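Local coordinates for protein esterase LipW (Mycobacterium marinum, PDB 3QH4) that probably hydrolyses ester bonds, as a mycobacterial esterase of the alpha/beta hydrolase fold, at residues Ala85-Tyr90 / Thr144-Asn149. Numbering follows the deposited sequence.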
ATOM      1  N   ALA A  85      12.057 -11.115  15.229  1.00 15.02           N
ATOM      2  CA  ALA A  85      10.669 -10.966  14.852  1.00 13.22           C
ATOM      3  C   ALA A  85      10.512 -11.176  13.338  1.00 11.94           C
ATOM      4  O   ALA A  85      11.369 -10.717  12.555  1.00 12.46           O
ATOM      5  CB  ALA A  85      10.205  -9.567  15.245  1.00 13.10           C
ATOM      6  N   PRO A  86       9.433 -11.863  12.916  1.00 11.48           N
ATOM      7  CA  PRO A  86       9.112 -11.860  11.480  1.00 10.43           C
ATOM      8  C   PRO A  86       8.866 -10.409  11.070  1.00  9.09           C
ATOM      9  O   PRO A  86       8.494  -9.600  11.903  1.00  8.83           O
ATOM     10  CB  PRO A  86       7.825 -12.679  11.399  1.00 10.46           C
ATOM     11  CG  PRO A  86       7.229 -12.622  12.759  1.00 10.86           C
ATOM     12  CD  PRO A  86       8.354 -12.468  13.729  1.00 10.62           C
ATOM     13  N   VAL A  87       9.095 -10.075   9.805  1.00  8.61           N
ATOM     14  CA  VAL A  87       9.139  -8.648   9.455  1.00  8.05           C
ATOM     15  C   VAL A  87       8.447  -8.398   8.126  1.00  8.08           C
ATOM     16  O   VAL A  87       8.565  -9.213   7.197  1.00  7.72           O
ATOM     17  CB  VAL A  87      10.619  -8.125   9.429  1.00  9.01           C
ATOM     18  CG1 VAL A  87      11.495  -8.920   8.451  1.00  9.31           C
ATOM     19  CG2 VAL A  87      10.677  -6.608   9.099  1.00  8.12           C
ATOM     20  N   VAL A  88       7.721  -7.287   8.058  1.00  7.25           N
ATOM     21  CA  VAL A  88       7.018  -6.883   6.838  1.00  6.83           C
ATOM     22  C   VAL A  88       7.649  -5.596   6.332  1.00  6.37           C
ATOM     23  O   VAL A  88       7.794  -4.650   7.107  1.00  6.64           O
ATOM     24  CB  VAL A  88       5.501  -6.577   7.146  1.00  6.91           C
ATOM     25  CG1 VAL A  88       4.765  -6.101   5.867  1.00  7.14           C
ATOM     26  CG2 VAL A  88       4.809  -7.793   7.746  1.00  8.71           C
ATOM     27  N   VAL A  89       7.999  -5.518   5.039  1.00  5.22           N
ATOM     28  CA  VAL A  89       8.425  -4.235   4.471  1.00  4.73           C
ATOM     29  C   VAL A  89       7.189  -3.634   3.828  1.00  5.03           C
ATOM     30  O   VAL A  89       6.606  -4.267   2.959  1.00  4.89           O
ATOM     31  CB  VAL A  89       9.540  -4.420   3.420  1.00  4.68           C
ATOM     32  CG1 VAL A  89       9.796  -3.113   2.666  1.00  5.37           C
ATOM     33  CG2 VAL A  89      10.818  -4.954   4.127  1.00  6.39           C
ATOM     34  N   TYR A  90       6.790  -2.441   4.281  1.00  5.14           N
ATOM     35  CA  TYR A  90       5.504  -1.824   3.915  1.00  4.86           C
ATOM     36  C   TYR A  90       5.694  -0.512   3.159  1.00  4.97           C
ATOM     37  O   TYR A  90       6.580   0.290   3.533  1.00  5.28           O
ATOM     38  CB  TYR A  90       4.675  -1.540   5.190  1.00  5.12           C
ATOM     39  CG  TYR A  90       3.343  -0.907   4.891  1.00  4.69           C
ATOM     40  CD1 TYR A  90       2.196  -1.723   4.693  1.00  5.44           C
ATOM     41  CD2 TYR A  90       3.208   0.489   4.824  1.00  3.15           C
ATOM     42  CE1 TYR A  90       0.965  -1.127   4.417  1.00  6.45           C
ATOM     43  CE2 TYR A  90       1.976   1.096   4.545  1.00  3.10           C
ATOM     44  CZ  TYR A  90       0.875   0.280   4.335  1.00  5.75           C
ATOM     45  OH  TYR A  90      -0.340   0.838   4.035  1.00  6.33           O
ATOM     46  N   THR A 144      16.591  -4.703   1.075  1.00  8.80           N
ATOM     47  CA  THR A 144      17.976  -5.233   1.157  1.00 10.32           C
ATOM     48  C   THR A 144      18.601  -4.953   2.529  1.00 10.72           C
ATOM     49  O   THR A 144      19.283  -5.813   3.107  1.00 11.53           O
ATOM     50  CB  THR A 144      18.847  -4.638   0.005  1.00 10.42           C
ATOM     51  OG1 THR A 144      18.273  -5.035  -1.241  1.00 12.79           O
ATOM     52  CG2 THR A 144      20.313  -5.151   0.078  1.00 14.83           C
ATOM     53  N   TRP A 145      18.346  -3.754   3.043  1.00 10.24           N
ATOM     54  CA  TRP A 145      18.870  -3.311   4.328  1.00 11.48           C
ATOM     55  C   TRP A 145      18.253  -4.102   5.487  1.00 11.47           C
ATOM     56  O   TRP A 145      18.956  -4.490   6.434  1.00 12.43           O
ATOM     57  CB  TRP A 145      18.597  -1.819   4.457  1.00 10.98           C
ATOM     58  CG  TRP A 145      18.949  -1.170   5.748  1.00 13.43           C
ATOM     59  CD1 TRP A 145      20.157  -0.605   6.082  1.00 13.88           C
ATOM     60  CD2 TRP A 145      18.070  -0.922   6.857  1.00 14.89           C
ATOM     61  NE1 TRP A 145      20.087  -0.046   7.335  1.00 14.24           N
ATOM     62  CE2 TRP A 145      18.820  -0.208   7.829  1.00 15.99           C
ATOM     63  CE3 TRP A 145      16.719  -1.210   7.119  1.00 13.38           C
ATOM     64  CZ2 TRP A 145      18.274   0.193   9.047  1.00 15.53           C
ATOM     65  CZ3 TRP A 145      16.182  -0.811   8.314  1.00 14.50           C
ATOM     66  CH2 TRP A 145      16.949  -0.108   9.268  1.00 14.02           C
ATOM     67  N   VAL A 146      16.950  -4.381   5.395  1.00 10.64           N
ATOM     68  CA  VAL A 146      16.250  -5.182   6.387  1.00 10.54           C
ATOM     69  C   VAL A 146      16.889  -6.559   6.494  1.00 11.41           C
ATOM     70  O   VAL A 146      17.159  -7.042   7.590  1.00 12.13           O
ATOM     71  CB  VAL A 146      14.730  -5.281   6.040  1.00 10.32           C
ATOM     72  CG1 VAL A 146      14.041  -6.387   6.797  1.00 10.15           C
ATOM     73  CG2 VAL A 146      14.080  -3.917   6.283  1.00  8.39           C
ATOM     74  N   VAL A 147      17.161  -7.172   5.350  1.00 11.42           N
ATOM     75  CA  VAL A 147      17.698  -8.519   5.350  1.00 12.35           C
ATOM     76  C   VAL A 147      19.180  -8.479   5.740  1.00 13.16           C
ATOM     77  O   VAL A 147      19.621  -9.274   6.578  1.00 14.22           O
ATOM     78  CB  VAL A 147      17.479  -9.185   3.974  1.00 11.85           C
ATOM     79  CG1 VAL A 147      18.241 -10.521   3.872  1.00 12.49           C
ATOM     80  CG2 VAL A 147      15.979  -9.388   3.706  1.00 11.95           C
ATOM     81  N   GLY A 148      19.930  -7.521   5.191  1.00 13.89           N
ATOM     82  CA  GLY A 148      21.386  -7.472   5.422  1.00 14.95           C
ATOM     83  C   GLY A 148      21.700  -7.183   6.875  1.00 16.21           C
ATOM     84  O   GLY A 148      22.761  -7.596   7.403  1.00 17.71           O
ATOM     85  N   ASN A 149      20.783  -6.492   7.546  1.00 15.10           N
ATOM     86  CA  ASN A 149      20.998  -6.086   8.934  1.00 15.56           C
ATOM     87  C   ASN A 149      20.050  -6.771   9.898  1.00 15.10           C
ATOM     88  O   ASN A 149      19.833  -6.287  11.019  1.00 15.28           O
ATOM     89  CB  ASN A 149      20.862  -4.567   9.044  1.00 15.36           C
ATOM     90  CG  ASN A 149      21.917  -3.839   8.246  1.00 18.60           C
ATOM     91  OD1 ASN A 149      21.662  -3.347   7.136  1.00 21.17           O
ATOM     92  ND2 ASN A 149      23.129  -3.798   8.782  1.00 17.67           N
TER
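In the strand-against-helix layer of an alpha/beta hydrolase, Val146 of helix 134-148 sets its two methyl groups against Val87 and Val89 of strand 85-91. The contact is entirely aliphatic and buried, and each branch of Val146 has a different nearest partner. CG1 meets CG1 of Val87 at 4.0 Å, the two side chains meeting tip to tip, and it also lies 4.1 Å from CG2 of Val87, so this methyl faces both prongs of the strand residue. With chi1 at 57°, Val87 holds CG1 between its backbone N and carbonyl carbon while CG2 stands anti to the N, and the fork opens on the helix. CG2 of Val146 comes to 4.0 Å from CG2 of Val89, but here the two side chains run alongside in opposite senses rather than end on.

Strand 85-91 runs parallel to both its neighbours in the central sheet, 118-122 and 160-165, and helix 134-148 lies over one face of it. Val87 and Val89, two residues apart, present their side chains on that face; Val88 between them turns to the other, where it packs on Leu311 and Phe315 of helix 298-315. The strand is thus sandwiched between helices, as expected of this fold. The nearest pair of CA atoms, those of Val89 and Val146, is 8.1 Å apart, a gap bridged by the valine branches. Val87 and Val89 also touch Val120 and Val122 of strand 118-122, respectively, while Val147, one step round the helix, packs on Leu160 at the start of strand 160-165.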